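Local structure of DUF3822 family protein (Bacteroides thetaiotaomicron VPI-5482, 3HRG) at residues 15-19 with 20-24; 129-132 with 133-137; 143-146 with 147-151; 191-194 with 195-199; 207-211 with 212-216. The protein is of unknown function but has an actin-like ATPase fold, which is consistent with nucleotide binding without proving it. All coordinates share one frame; numbering follows the deposited sequence. Where two conformers were deposited one is given.

Interaction 1: residues 15-19 with 20-24; sequences IRLST and DGFSF
R16 and S23 form an antiparallel hydrogen-bonded pair: R16 N donates to S23 O at 2.8 Å, and S23 N to R16 O at 3.0 Å. Their side chains leave on one face, where R16 turns to D249 and S23 OG to E39.

Apolar contacts occupy the other face. L17 CD2 stands over one face of the F22 ring, 3.9 Å from its centroid, as a CH-pi contact. I15 CG1 meets F24 CD2 at 3.8 Å.

Polar side-chain bonds close the bend. S18 OG, between its backbone N and carbonyl carbon (chi1 79°), donates to a lone pair of G21 O at 2.9 Å and accepts a weak bond from D20 N. A water links S18 OG to D20 OD2, whose protein partner is K169 N. Without the hydroxyl, as with an alanine here, G21 O is likely to lose its side-chain donor and the turn its grip.

G21 N reaches S18 O only weakly, and the positive phi of G21 (139°) suits glycine alone. This is a beta hairpin closed by a type I turn; in other actin-like ATPases the first hairpin contacts phosphate, and here the T19 side chain lies about 3 Å from an unidentified ligand.

Interaction 2: residues 129-132 with 133-137; sequences TFLN and EQYPE. With EDO (1,2-ethanediol), chain C.
The C-terminal turn of helix 125-134, where F130 and L131 meet Q134 and Y135 one turn on, is finished by a glutamine folded back over an aromatic ring. Q134 was modelled in two conformers. In one of them the chain bends at CG (chi2 -45°), which brings NE2 over one face of the F130 ring, 3.2 Å above its plane and displaced toward the rim. Ring and amide planes are 27° apart, and Q134 CG adds a CH-pi contact over the same ring. The bend also lets NE2 donate to F130 O at 3.2 Å, a carbonyl that already receives the helical bond from Q134 N; two donors from one residue thus grip it.

On the inner side, Y135 N makes a straight 2.8 Å bond to L131 O, although Y135 itself has left helical geometry. Here the helix lies against the five-stranded sheet of the actin-like domain: L131 rests on L17 and I71, Y135 on L13 and V69, with its OH bonded to L62 O. F130 packs edge-to-face on F56 of helix 48-58.

Beyond the helix end P136 has no N-H to give, and N132 O lies 3.3 Å from P136 N without a bond. The side-chain oxygen N132 OD1 accepts from two waters, one of which also lies by Y135 O and the other by P136 O. An ethanediol molecule, probably from the crystallisation liquor, accepts from E137 N through O1 at 2.9 Å and also bonds to Y66 O.

Interaction 3: residues 143-146 with 147-151; sequences QSTP and LIEYF
Over one face of the Q143 amide stands L147, whose CD1 is 4.2 Å from Q143 CD and 4.0 Å from Q143 CG; the side chains cross at a slant. From the other side of the amide plane, R16 CD approaches Q143 NE2 at 3.6 Å. Farther along, the F151 ring stacks on Y164, and the Y150 ring turns away from the preceding residues toward I248 and A252.

The backbone is the main link between 143-146 and 147-151. I148 N bonds to S144 O at 2.9 Å and Y150 N to P146 O at 3.0 Å, with E149 N to T145 O between them, whereas L147 N to Q143 O is weak. P146 has no N-H, which costs little in this first turn. I148 CG1 points back beside its own backbone N (chi1 -72°), and this lays it on S144 O at 3.2 Å.

The hydroxyls of S144 and T145, both buried, find partners on neighbouring strands: S144 OG is hydrogen-bonded to Y175 OH and T145 OG1 to N110 OD1. Helix 144-154 follows strand 139-142 of the first five-stranded sheet and leads to strand 162-167 of the second, so it joins the two halves of the actin-like fold. Around it, strand 171-178 receives L147 and I148, strand 105-112 meets T145 and E149, and helix 248-255 packs against Y150 and F151.

Interaction 4: residues 191-194 with 195-199; sequences MQTE and DRIYY
T193 and I197 meet one turn apart in the N-terminal turn of helix 193-206, with Q192 at the N-cap position. T193 has CG2 anti to its backbone N and OG1 beside that N (chi1 -51°), an arrangement that divides its two branches: CG2 packs on I197 CD1 at 3.7 Å, while OG1 bonds to D224 OD2. Both I197 and T193 also rest on L228 of helix 225-235, the apolar side of this turn.

R196 reaches back along the helix start with its chain extended from CG to NE. CG passes Q192 O at 3.5 Å, and the guanidinium ends with M191 O over one face, 4.1 Å above the plane, while NH1 is hydrogen-bonded to S223 OG. The backbone bonds of the turn, R196 N to Q192 O and I197 N to T193 O, are both 3.0 Å and nearly linear.

On the solvent side, E194 takes the unusual helical rotamer with CG between N and the carbonyl carbon (chi1 69°), bringing CG to 3.2 Å from D195 N. The two carboxylates keep apart, E194 OE1 being 5.2 Å from D195 OD1. Farther along, Y198 CD2 sits over the centre of the Y199 ring, which stacks on F188. At the start of the turn a water bridges T193 and R196, donating to T193 OG1 at 2.8 Å and accepting from R196 NH1.

Interaction 5: residues 207-211 with 212-216; sequences LEFNQ and ERDEL
N210 and D214 are joined both ways across the loop between helix 193-206 and strand 215-220: the D214 carboxylate takes the N210 N-H, and D214 N donates to N210 O. D214 OD2 meets N210 N at 2.7 Å on its anti side, in an almost linear bond (174°), and the return bond from D214 N to N210 O, at 3.1 Å, closes an alpha turn. The N210 amide turns to the intervening backbone. With CG anti to its backbone N (chi1 -174°), OD1 accepts the N-H groups of E212 and R213, each at 2.9 Å and from opposite faces of its plane; the E212 bond makes an Asx turn.

R213 crosses N210 at about a right angle, so that N210 CB lies over one face of the guanidinium, 3.8 Å above the plane. In the conformer that does this, the chain bends at chi3 (74°) and grips the neighbouring D214 side-on: NE reaches OD1 at 2.6 Å, and NH2 meets the syn lone pair of OD2. The F209 ring also stands crosswise to the carboxylate, its CD2 3.8 Å from D214 CB, and packs edge-to-face on W204.

Replacing the carboxylate by an alanine is likely to strip R213 of its counter-charge and N210 N of its acceptor, setting the guanidinium free to turn. The buried carboxylate also accepts from K161 N through OD1; with backbone N-H groups and a guanidinium gathered round it, its negative charge is likely to be stabilised.

Interactions 1 and 3 are buried near the middle of the chain, while interactions 2, 4 and 5 lie farther out and are partly exposed. Interactions 1 and 2 belong to the first five-stranded sheet and its covering helix and touch directly, L17 CD1 lying 3.8 Å from L131 CD1. Interactions 4 and 5 mark the start of helix 193-206 and the loop leading from it into strand 215-220 of the second sheet, their centres about 18 Å apart. Segment 143-151 stands between these halves. The chemistry follows the location: sheet pairing and apolar packing in the hairpin, chiefly backbone bonds in the joining helix, helical bonds supplemented by side-chain contacts at the two outer helix ends, and a salt bridge in the peripheral loop.

Interaction 1: residues 15-19 with 20-24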
# COMPACT_ATOMS: atom_id res chain seq x y z
N ILE A 15 -6.50 9.51 -1.29
CA ILE A 15 -7.46 8.65 -0.62
C ILE A 15 -6.93 7.25 -0.53
O ILE A 15 -6.58 6.68 -1.57
CB ILE A 15 -8.78 8.58 -1.43
CG1 ILE A 15 -9.44 9.97 -1.60
CG2 ILE A 15 -9.80 7.64 -0.75
CD1 ILE A 15 -10.67 9.99 -2.49
N ARG A 16 -6.89 6.69 0.68
CA ARG A 16 -6.45 5.30 0.88
C ARG A 16 -7.67 4.50 1.29
O ARG A 16 -8.31 4.84 2.30
CB ARG A 16 -5.38 5.14 1.96
CG ARG A 16 -5.02 3.65 2.23
CD ARG A 16 -3.85 3.48 3.17
NE ARG A 16 -4.06 4.14 4.46
CZ ARG A 16 -4.47 3.53 5.57
NH1 ARG A 16 -4.68 2.22 5.58
NH2 ARG A 16 -4.61 4.22 6.68
N LEU A 17 -7.97 3.45 0.52
CA LEU A 17 -9.08 2.56 0.79
C LEU A 17 -8.60 1.20 1.28
O LEU A 17 -7.71 0.58 0.69
CB LEU A 17 -9.96 2.36 -0.46
CG LEU A 17 -10.51 3.62 -1.12
CD1 LEU A 17 -11.32 3.24 -2.34
CD2 LEU A 17 -11.32 4.47 -0.15
N SER A 18 -9.15 0.77 2.39
CA SER A 18 -8.86 -0.54 2.91
C SER A 18 -10.02 -1.00 3.76
O SER A 18 -10.88 -0.21 4.15
CB SER A 18 -7.59 -0.53 3.76
OG SER A 18 -7.85 -0.04 5.04
N THR A 19 -10.04 -2.29 4.06
CA THR A 19 -11.07 -2.84 4.92
C THR A 19 -10.89 -2.39 6.39
O THR A 19 -11.82 -2.49 7.15
CB THR A 19 -11.06 -4.36 4.85
OG1 THR A 19 -9.77 -4.81 5.23
CG2 THR A 19 -11.37 -4.84 3.42
N ASP A 20 -9.68 -1.95 6.75
CA ASP A 20 -9.34 -1.43 8.07
C ASP A 20 -9.74 0.02 8.32
O ASP A 20 -9.61 0.49 9.44
CB ASP A 20 -7.80 -1.43 8.24
CG ASP A 20 -7.19 -2.82 8.25
OD1 ASP A 20 -7.94 -3.80 8.47
OD2 ASP A 20 -5.95 -2.92 8.09
N GLY A 21 -10.21 0.74 7.29
CA GLY A 21 -10.52 2.17 7.39
C GLY A 21 -10.08 2.97 6.17
O GLY A 21 -9.29 2.51 5.37
N PHE A 22 -10.64 4.16 6.01
CA PHE A 22 -10.26 5.02 4.91
C PHE A 22 -9.50 6.24 5.46
O PHE A 22 -9.90 6.80 6.51
CB PHE A 22 -11.45 5.53 4.09
CG PHE A 22 -12.41 4.46 3.59
CD1 PHE A 22 -12.01 3.19 3.26
CD2 PHE A 22 -13.73 4.83 3.33
CE1 PHE A 22 -12.92 2.26 2.75
CE2 PHE A 22 -14.65 3.93 2.84
CZ PHE A 22 -14.25 2.64 2.55
N SER A 23 -8.45 6.66 4.73
CA SER A 23 -7.61 7.80 5.09
C SER A 23 -7.61 8.78 3.96
O SER A 23 -7.58 8.39 2.80
CB SER A 23 -6.15 7.38 5.32
OG SER A 23 -6.10 6.40 6.29
N PHE A 24 -7.60 10.05 4.29
CA PHE A 24 -7.64 11.12 3.34
C PHE A 24 -6.58 12.17 3.70
O PHE A 24 -6.42 12.50 4.88
CB PHE A 24 -8.99 11.80 3.37
CG PHE A 24 -10.16 10.88 3.15
CD1 PHE A 24 -10.73 10.20 4.21
CD2 PHE A 24 -10.68 10.71 1.90
CE1 PHE A 24 -11.81 9.35 4.00
CE2 PHE A 24 -11.75 9.89 1.68
CZ PHE A 24 -12.31 9.19 2.72
O HOH W 1 -5.07 -1.13 6.23
O HOH W 2 -6.88 -6.05 6.65

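Interaction 2: residues 129-132 with 133-137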
# COMPACT_ATOMS: atom_id res chain seq x y z
N THR A 129 -16.52 2.38 -10.38
CA THR A 129 -17.60 3.12 -11.04
C THR A 129 -17.98 4.34 -10.23
O THR A 129 -18.11 5.43 -10.76
CB THR A 129 -18.82 2.22 -11.23
OG1 THR A 129 -18.41 1.06 -11.98
CG2 THR A 129 -19.98 2.94 -11.95
N PHE A 130 -18.11 4.16 -8.92
CA PHE A 130 -18.48 5.27 -8.07
C PHE A 130 -17.38 6.33 -8.08
O PHE A 130 -17.69 7.50 -8.24
CB PHE A 130 -18.77 4.81 -6.65
CG PHE A 130 -19.09 5.94 -5.73
CD1 PHE A 130 -20.33 6.54 -5.76
CD2 PHE A 130 -18.12 6.45 -4.87
CE1 PHE A 130 -20.63 7.60 -4.93
CE2 PHE A 130 -18.41 7.52 -4.04
CZ PHE A 130 -19.66 8.09 -4.06
N LEU A 131 -16.13 5.93 -7.90
CA LEU A 131 -15.02 6.90 -7.88
C LEU A 131 -14.78 7.60 -9.23
O LEU A 131 -14.47 8.79 -9.24
CB LEU A 131 -13.75 6.26 -7.35
CG LEU A 131 -13.81 5.92 -5.86
CD1 LEU A 131 -12.66 4.94 -5.45
CD2 LEU A 131 -13.81 7.19 -4.98
N ASN A 132 -14.97 6.89 -10.33
CA ASN A 132 -14.82 7.47 -11.66
C ASN A 132 -15.91 8.53 -11.91
O ASN A 132 -15.67 9.51 -12.62
CB ASN A 132 -14.83 6.37 -12.71
CG ASN A 132 -14.63 6.90 -14.10
OD1 ASN A 132 -13.53 7.33 -14.46
ND2 ASN A 132 -15.67 6.80 -14.91
N GLU A 133 -17.09 8.35 -11.32
CA GLU A 133 -18.17 9.34 -11.44
C GLU A 133 -17.80 10.60 -10.67
O GLU A 133 -18.03 11.69 -11.17
CB GLU A 133 -19.52 8.78 -10.92
CG GLU A 133 -20.14 7.72 -11.84
CD GLU A 133 -21.24 6.84 -11.21
OE1 GLU A 133 -21.36 6.78 -9.95
OE2 GLU A 133 -21.97 6.17 -11.99
N GLN A 134 -17.22 10.46 -9.47
CA GLN A 134 -16.85 11.62 -8.66
C GLN A 134 -15.61 12.31 -9.23
O GLN A 134 -15.55 13.52 -9.27
CB GLN A 134 -16.58 11.27 -7.19
CG GLN A 134 -17.58 10.33 -6.52
CD GLN A 134 -19.03 10.68 -6.80
OE1 GLN A 134 -19.47 11.82 -6.61
NE2 GLN A 134 -19.79 9.68 -7.23
N TYR A 135 -14.63 11.51 -9.66
CA TYR A 135 -13.37 12.00 -10.21
C TYR A 135 -12.98 11.36 -11.52
O TYR A 135 -12.16 10.40 -11.54
CB TYR A 135 -12.26 11.71 -9.21
CG TYR A 135 -12.57 12.05 -7.79
CD1 TYR A 135 -12.79 13.35 -7.39
CD2 TYR A 135 -12.60 11.05 -6.82
CE1 TYR A 135 -13.04 13.66 -6.06
CE2 TYR A 135 -12.86 11.35 -5.49
CZ TYR A 135 -13.04 12.65 -5.11
OH TYR A 135 -13.27 12.93 -3.78
N PRO A 136 -13.46 11.92 -12.63
CA PRO A 136 -13.13 11.34 -13.93
C PRO A 136 -11.65 11.24 -14.28
O PRO A 136 -11.32 10.35 -15.08
CB PRO A 136 -13.86 12.25 -14.93
CG PRO A 136 -14.93 12.92 -14.17
CD PRO A 136 -14.41 13.05 -12.76
N GLU A 137 -10.77 12.06 -13.68
CA GLU A 137 -9.32 11.99 -13.98
C GLU A 137 -8.47 11.53 -12.78
O GLU A 137 -7.27 11.78 -12.72
CB GLU A 137 -8.81 13.33 -14.53
CG GLU A 137 -9.65 13.89 -15.68
CD GLU A 137 -9.83 12.91 -16.83
OE1 GLU A 137 -8.95 12.05 -17.02
OE2 GLU A 137 -10.84 13.02 -17.56
C1 EDO C . -9.93 14.52 -11.36
O1 EDO C . -11.25 13.98 -11.57
C2 EDO C . -9.76 15.10 -9.98
O2 EDO C . -9.78 16.54 -10.04
O HOH W 3 -11.54 7.98 -12.83
O HOH W 4 -12.41 8.49 -16.72

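Interaction 3: residues 143-146 with 147-151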
# COMPACT_ATOMS: atom_id res chain seq x y z
N GLN A 143 -1.63 0.17 -3.29
CA GLN A 143 -0.86 0.72 -2.17
C GLN A 143 0.62 0.28 -2.29
O GLN A 143 1.53 1.02 -1.90
CB GLN A 143 -1.46 0.30 -0.83
CG GLN A 143 -0.68 0.79 0.37
CD GLN A 143 -1.14 0.24 1.66
OE1 GLN A 143 -1.34 -0.96 1.79
NE2 GLN A 143 -1.24 1.11 2.67
N SER A 144 0.84 -0.91 -2.86
CA SER A 144 2.18 -1.42 -3.09
C SER A 144 3.07 -0.53 -3.99
O SER A 144 4.30 -0.52 -3.82
CB SER A 144 2.12 -2.81 -3.67
OG SER A 144 1.59 -3.73 -2.73
N THR A 145 2.47 0.23 -4.90
CA THR A 145 3.23 1.09 -5.82
C THR A 145 4.07 2.18 -5.09
O THR A 145 5.31 2.17 -5.22
CB THR A 145 2.32 1.61 -6.91
OG1 THR A 145 1.81 0.48 -7.65
CG2 THR A 145 3.06 2.59 -7.83
N PRO A 146 3.44 3.10 -4.34
CA PRO A 146 4.27 4.04 -3.59
C PRO A 146 5.14 3.37 -2.52
O PRO A 146 6.21 3.89 -2.23
CB PRO A 146 3.23 4.97 -2.92
CG PRO A 146 1.93 4.19 -2.99
CD PRO A 146 2.00 3.46 -4.23
N LEU A 147 4.70 2.26 -1.92
CA LEU A 147 5.49 1.61 -0.89
C LEU A 147 6.82 1.08 -1.47
O LEU A 147 7.87 1.27 -0.87
CB LEU A 147 4.72 0.51 -0.16
CG LEU A 147 3.63 0.92 0.84
CD1 LEU A 147 3.00 -0.31 1.51
CD2 LEU A 147 4.16 1.85 1.91
N ILE A 148 6.75 0.47 -2.63
CA ILE A 148 7.95 -0.06 -3.30
C ILE A 148 8.89 1.06 -3.67
O ILE A 148 10.09 0.96 -3.41
CB ILE A 148 7.59 -0.86 -4.55
CG1 ILE A 148 6.97 -2.17 -4.11
CG2 ILE A 148 8.84 -1.11 -5.41
CD1 ILE A 148 6.29 -2.97 -5.20
N GLU A 149 8.37 2.16 -4.22
CA GLU A 149 9.25 3.28 -4.56
C GLU A 149 9.96 3.85 -3.32
O GLU A 149 11.17 4.14 -3.33
CB GLU A 149 8.49 4.40 -5.27
CG GLU A 149 7.85 3.91 -6.54
CD GLU A 149 7.36 5.00 -7.45
OE1 GLU A 149 7.47 6.19 -7.10
OE2 GLU A 149 6.89 4.63 -8.55
N TYR A 150 9.21 4.01 -2.25
CA TYR A 150 9.73 4.53 -1.00
C TYR A 150 10.76 3.57 -0.36
O TYR A 150 11.86 3.97 -0.02
CB TYR A 150 8.57 4.75 -0.04
CG TYR A 150 8.94 5.31 1.32
CD1 TYR A 150 9.14 6.67 1.49
CD2 TYR A 150 9.06 4.48 2.44
CE1 TYR A 150 9.46 7.22 2.75
CE2 TYR A 150 9.40 5.01 3.71
CZ TYR A 150 9.58 6.38 3.84
OH TYR A 150 9.90 6.93 5.04
N PHE A 151 10.37 2.32 -0.18
CA PHE A 151 11.27 1.33 0.41
C PHE A 151 12.52 1.07 -0.47
O PHE A 151 13.60 0.83 0.05
CB PHE A 151 10.57 0.02 0.67
CG PHE A 151 9.45 0.09 1.72
CD1 PHE A 151 9.58 0.78 2.91
CD2 PHE A 151 8.31 -0.68 1.54
CE1 PHE A 151 8.57 0.75 3.87
CE2 PHE A 151 7.27 -0.71 2.49
CZ PHE A 151 7.40 0.00 3.65

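Interaction 4: residues 191-194 with 195-199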
# COMPACT_ATOMS: atom_id res chain seq x y z
N MSE A 191 -4.10 -13.14 10.19
CA MSE A 191 -4.83 -12.43 11.23
C MSE A 191 -4.09 -12.32 12.58
O MSE A 191 -4.35 -11.39 13.36
CB MSE A 191 -6.11 -13.23 11.56
CG MSE A 191 -6.84 -14.13 10.47
SE MSE A 191 -7.97 -13.45 8.98
CE MSE A 191 -6.59 -12.82 7.80
N GLN A 192 -3.26 -13.32 12.88
CA GLN A 192 -2.56 -13.43 14.14
C GLN A 192 -1.11 -13.66 14.07
O GLN A 192 -0.56 -14.00 13.02
CB GLN A 192 -3.27 -14.49 14.97
CG GLN A 192 -3.31 -15.84 14.40
CD GLN A 192 -4.54 -16.55 14.85
OE1 GLN A 192 -5.26 -16.10 15.76
NE2 GLN A 192 -4.85 -17.64 14.18
N THR A 193 -0.50 -13.44 15.23
CA THR A 193 0.92 -13.50 15.37
C THR A 193 1.58 -14.74 14.77
O THR A 193 2.54 -14.57 14.03
CB THR A 193 1.27 -13.37 16.84
OG1 THR A 193 0.59 -12.21 17.35
CG2 THR A 193 2.72 -13.21 16.99
N GLU A 194 1.06 -15.93 15.05
CA GLU A 194 1.69 -17.17 14.51
C GLU A 194 1.72 -17.19 12.99
O GLU A 194 2.71 -17.62 12.42
CB GLU A 194 1.06 -18.46 15.06
CG GLU A 194 -0.36 -18.73 14.59
CD GLU A 194 -1.01 -19.92 15.28
OE1 GLU A 194 -0.58 -21.08 15.11
OE2 GLU A 194 -2.02 -19.68 15.98
N ASP A 195 0.67 -16.73 12.32
CA ASP A 195 0.61 -16.68 10.84
C ASP A 195 1.52 -15.61 10.26
O ASP A 195 2.14 -15.77 9.20
CB ASP A 195 -0.73 -16.25 10.32
CG ASP A 195 -1.82 -17.19 10.58
OD1 ASP A 195 -1.57 -18.39 10.78
OD2 ASP A 195 -2.97 -16.68 10.50
N ARG A 196 1.56 -14.46 10.94
CA ARG A 196 2.42 -13.37 10.49
C ARG A 196 3.88 -13.84 10.49
O ARG A 196 4.60 -13.64 9.51
CB ARG A 196 2.26 -12.14 11.40
CG ARG A 196 0.93 -11.43 11.21
CD ARG A 196 0.69 -10.35 12.24
NE ARG A 196 -0.51 -9.59 11.92
CZ ARG A 196 -1.11 -8.71 12.70
NH1 ARG A 196 -0.71 -8.48 13.96
NH2 ARG A 196 -2.19 -8.07 12.24
N ILE A 197 4.31 -14.45 11.60
CA ILE A 197 5.68 -14.96 11.72
C ILE A 197 5.94 -16.04 10.66
O ILE A 197 6.99 -16.07 10.03
CB ILE A 197 5.93 -15.57 13.10
CG1 ILE A 197 5.88 -14.51 14.21
CG2 ILE A 197 7.29 -16.24 13.15
CD1 ILE A 197 5.59 -15.15 15.60
N TYR A 198 4.96 -16.90 10.47
CA TYR A 198 5.07 -17.98 9.51
C TYR A 198 5.44 -17.48 8.13
O TYR A 198 6.41 -17.97 7.50
CB TYR A 198 3.78 -18.75 9.48
CG TYR A 198 3.74 -19.91 8.51
CD1 TYR A 198 4.24 -21.15 8.85
CD2 TYR A 198 3.15 -19.75 7.26
CE1 TYR A 198 4.16 -22.22 7.97
CE2 TYR A 198 3.05 -20.82 6.37
CZ TYR A 198 3.57 -22.05 6.73
OH TYR A 198 3.44 -23.11 5.85
N TYR A 199 4.73 -16.46 7.65
CA TYR A 199 5.02 -15.94 6.31
C TYR A 199 6.31 -15.13 6.23
O TYR A 199 7.01 -15.21 5.24
CB TYR A 199 3.82 -15.18 5.72
CG TYR A 199 2.66 -16.11 5.40
CD1 TYR A 199 2.74 -17.02 4.34
CD2 TYR A 199 1.49 -16.07 6.14
CE1 TYR A 199 1.70 -17.90 4.07
CE2 TYR A 199 0.44 -16.90 5.86
CZ TYR A 199 0.55 -17.83 4.83
OH TYR A 199 -0.50 -18.65 4.58
O HOH W 5 1.18 -9.89 15.82

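Interaction 5: residues 207-211 with 212-216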
# COMPACT_ATOMS: atom_id res chain seq x y z
N LEU A 207 14.21 -16.50 0.04
CA LEU A 207 15.16 -15.57 -0.59
C LEU A 207 16.60 -15.71 -0.10
O LEU A 207 17.48 -14.93 -0.50
CB LEU A 207 14.64 -14.16 -0.35
CG LEU A 207 13.34 -13.79 -1.08
CD1 LEU A 207 12.94 -12.34 -0.79
CD2 LEU A 207 13.52 -14.03 -2.54
N GLU A 208 16.81 -16.70 0.77
CA GLU A 208 18.09 -17.05 1.38
C GLU A 208 18.69 -15.84 2.10
O GLU A 208 19.89 -15.58 1.96
CB GLU A 208 19.05 -17.67 0.35
CG GLU A 208 18.40 -18.84 -0.43
CD GLU A 208 19.32 -19.51 -1.43
OE1 GLU A 208 20.54 -19.63 -1.21
OE2 GLU A 208 18.79 -19.95 -2.46
N PHE A 209 17.86 -15.10 2.82
CA PHE A 209 18.34 -13.97 3.61
C PHE A 209 19.25 -14.50 4.72
O PHE A 209 19.06 -15.62 5.23
CB PHE A 209 17.19 -13.14 4.17
CG PHE A 209 16.73 -12.01 3.29
CD1 PHE A 209 16.67 -12.12 1.92
CD2 PHE A 209 16.21 -10.86 3.89
CE1 PHE A 209 16.20 -11.04 1.13
CE2 PHE A 209 15.74 -9.79 3.14
CZ PHE A 209 15.70 -9.89 1.75
N ASN A 210 20.25 -13.71 5.07
CA ASN A 210 21.24 -14.04 6.09
C ASN A 210 20.68 -13.64 7.45
O ASN A 210 20.39 -12.46 7.69
CB ASN A 210 22.55 -13.33 5.76
CG ASN A 210 23.66 -13.72 6.67
OD1 ASN A 210 23.63 -13.43 7.86
ND2 ASN A 210 24.67 -14.36 6.11
N GLN A 211 20.53 -14.61 8.34
CA GLN A 211 19.96 -14.35 9.67
C GLN A 211 20.73 -13.32 10.53
O GLN A 211 20.10 -12.66 11.34
CB GLN A 211 19.77 -15.65 10.45
CG GLN A 211 18.75 -16.60 9.84
CD GLN A 211 18.61 -17.84 10.68
OE1 GLN A 211 19.06 -18.93 10.30
NE2 GLN A 211 18.06 -17.68 11.87
N GLU A 212 22.03 -13.18 10.31
CA GLU A 212 22.89 -12.20 11.00
C GLU A 212 23.01 -10.81 10.37
O GLU A 212 22.96 -9.82 11.08
CB GLU A 212 24.34 -12.78 11.15
CG GLU A 212 25.51 -11.76 11.48
CD GLU A 212 25.37 -11.03 12.84
OE1 GLU A 212 25.03 -11.66 13.88
OE2 GLU A 212 25.63 -9.82 12.89
N ARG A 213 23.21 -10.77 9.05
CA ARG A 213 23.44 -9.54 8.28
C ARG A 213 22.18 -8.80 7.83
O ARG A 213 22.07 -7.58 7.98
CB ARG A 213 24.24 -9.88 7.01
CG ARG A 213 24.56 -8.73 6.00
CD ARG A 213 25.04 -9.34 4.66
NE ARG A 213 23.92 -9.94 3.90
CZ ARG A 213 24.02 -10.93 2.99
NH1 ARG A 213 25.19 -11.50 2.73
NH2 ARG A 213 22.92 -11.39 2.37
N ASP A 214 21.23 -9.55 7.26
CA ASP A 214 20.02 -8.92 6.66
C ASP A 214 19.01 -8.39 7.67
O ASP A 214 18.98 -8.81 8.81
CB ASP A 214 19.48 -9.84 5.57
CG ASP A 214 20.53 -10.14 4.51
OD1 ASP A 214 21.38 -9.28 4.23
OD2 ASP A 214 20.53 -11.23 3.94
N GLU A 215 18.15 -7.48 7.22
CA GLU A 215 17.25 -6.79 8.14
C GLU A 215 15.79 -6.88 7.83
O GLU A 215 15.39 -6.89 6.68
CB GLU A 215 17.64 -5.28 8.19
CG GLU A 215 19.07 -5.02 8.67
CD GLU A 215 19.48 -3.54 8.73
OE1 GLU A 215 18.68 -2.62 8.39
OE2 GLU A 215 20.63 -3.30 9.13
N LEU A 216 15.00 -6.94 8.91
CA LEU A 216 13.55 -6.94 8.85
C LEU A 216 13.08 -5.62 9.46
O LEU A 216 13.45 -5.30 10.62
CB LEU A 216 12.92 -8.11 9.60
CG LEU A 216 11.41 -8.05 9.78
CD1 LEU A 216 10.70 -7.93 8.40
CD2 LEU A 216 10.90 -9.26 10.60
O HOH W 6 19.14 -10.25 11.03